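Local structure of lytic polysaccharide monooxygenase (Neurospora crassa, 4QI8) at residues G12-A15 with D16-V20. The protein is a copper-dependent monooxygenase of family AA9 that probably cleaves cellulose chains by oxidising their glycosidic bonds. Sequence-based numbering, arbitrary orientation.
Sequences GTTA and DWQYV
A15 and Q18 close a type II beta turn, in which Q18 N donates to A15 O at 3.1 Å and W17 takes the third position with a positive phi of 62°, a place more often filled by glycine or asparagine; here the indole packs on P5, R22, A23 and W26. The glutamine then reaches back over the turn it has just closed: its OE1 accepts a hydrogen bond from A15 N, 3.1 Å away, approached only 17° from the amide plane. With CG anti to the backbone N (chi1 -180°) and the chain extended beyond it, the amide lies alongside the T14-A15 backbone, just long enough to reach that N-H. Q18 thus meets A15 twice, once through its backbone and once through its side chain. A water donates to T14 OG1 (2.8 Å) and to A15 O and accepts from Y19 N, joining polar groups that the turn brings together. T14 suits its place because its hydroxyl also bonds to V7 O, while its CB comes up to the rim of the Y19 ring; Q18 CG covers the outer part of one face. Were Q18 exchanged for an alanine, A15 N would probably lose its side-chain acceptor and the Y19 ring the methylene over that face. The turn sits at the surface in the long loop between strand 3-8 and helix 39-42, held to that strand by a D16 OD1-K6 salt bridge, the T14-V7 bond and a W17-P5 backbone hydrogen bond, while Y19 pairs through its backbone with Q162 of strand 155-166.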
# COMPACT_ATOMS: atom_id res chain seq x y z
N GLY A 12 -10.87 17.92 6.53
CA GLY A 12 -11.25 17.91 5.13
C GLY A 12 -10.21 17.20 4.27
O GLY A 12 -9.18 16.74 4.77
N THR A 13 -10.47 17.14 2.98
CA THR A 13 -9.56 16.56 1.97
C THR A 13 -8.33 17.45 1.73
O THR A 13 -8.24 18.58 2.17
CB THR A 13 -10.26 16.38 0.60
OG1 THR A 13 -9.36 15.89 -0.40
CG2 THR A 13 -10.72 17.69 0.06
N THR A 14 -7.35 16.86 1.09
CA THR A 14 -6.15 17.58 0.74
C THR A 14 -6.22 17.83 -0.80
O THR A 14 -7.30 17.97 -1.35
CB THR A 14 -4.95 16.83 1.33
OG1 THR A 14 -4.87 15.49 0.82
CG2 THR A 14 -5.12 16.79 2.90
N ALA A 15 -5.11 18.04 -1.45
CA ALA A 15 -5.08 18.17 -2.89
C ALA A 15 -4.40 16.91 -3.42
O ALA A 15 -3.65 16.24 -2.69
CB ALA A 15 -4.29 19.41 -3.27
N ASP A 16 -4.65 16.58 -4.69
CA ASP A 16 -3.93 15.48 -5.30
C ASP A 16 -2.43 15.70 -5.18
O ASP A 16 -1.93 16.77 -5.50
CB ASP A 16 -4.28 15.35 -6.78
CG ASP A 16 -5.68 14.79 -7.02
OD1 ASP A 16 -6.33 14.32 -6.07
OD2 ASP A 16 -6.13 14.80 -8.19
N TRP A 17 -1.74 14.66 -4.72
CA TRP A 17 -0.28 14.62 -4.61
C TRP A 17 0.27 15.67 -3.64
O TRP A 17 1.45 16.02 -3.69
CB TRP A 17 0.39 14.72 -5.98
CG TRP A 17 -0.25 13.85 -7.02
CD1 TRP A 17 -0.88 14.26 -8.15
CD2 TRP A 17 -0.33 12.41 -7.02
NE1 TRP A 17 -1.34 13.19 -8.86
CE2 TRP A 17 -1.02 12.04 -8.19
CE3 TRP A 17 0.12 11.40 -6.16
CZ2 TRP A 17 -1.28 10.70 -8.53
CZ3 TRP A 17 -0.13 10.07 -6.51
CH2 TRP A 17 -0.82 9.74 -7.67
N GLN A 18 -0.56 16.12 -2.71
CA GLN A 18 -0.08 17.06 -1.70
C GLN A 18 0.75 16.34 -0.65
O GLN A 18 1.87 16.73 -0.37
CB GLN A 18 -1.23 17.81 -1.04
CG GLN A 18 -0.74 18.79 0.01
CD GLN A 18 -1.86 19.55 0.66
OE1 GLN A 18 -3.03 19.23 0.49
NE2 GLN A 18 -1.50 20.58 1.41
N TYR A 19 0.18 15.28 -0.07
CA TYR A 19 0.87 14.46 0.93
C TYR A 19 1.32 13.12 0.36
O TYR A 19 1.90 12.31 1.07
CB TYR A 19 -0.06 14.22 2.12
CG TYR A 19 -0.46 15.49 2.82
CD1 TYR A 19 0.43 16.15 3.64
CD2 TYR A 19 -1.72 16.03 2.68
CE1 TYR A 19 0.08 17.32 4.29
CE2 TYR A 19 -2.07 17.21 3.33
CZ TYR A 19 -1.17 17.84 4.13
OH TYR A 19 -1.54 19.00 4.77
N VAL A 20 1.02 12.88 -0.91
CA VAL A 20 1.36 11.64 -1.58
C VAL A 20 2.40 11.93 -2.65
O VAL A 20 2.22 12.84 -3.47
CB VAL A 20 0.10 10.99 -2.20
CG1 VAL A 20 0.46 9.73 -2.96
CG2 VAL A 20 -0.94 10.71 -1.12
O HOH W 1 -2.68 14.49 -0.57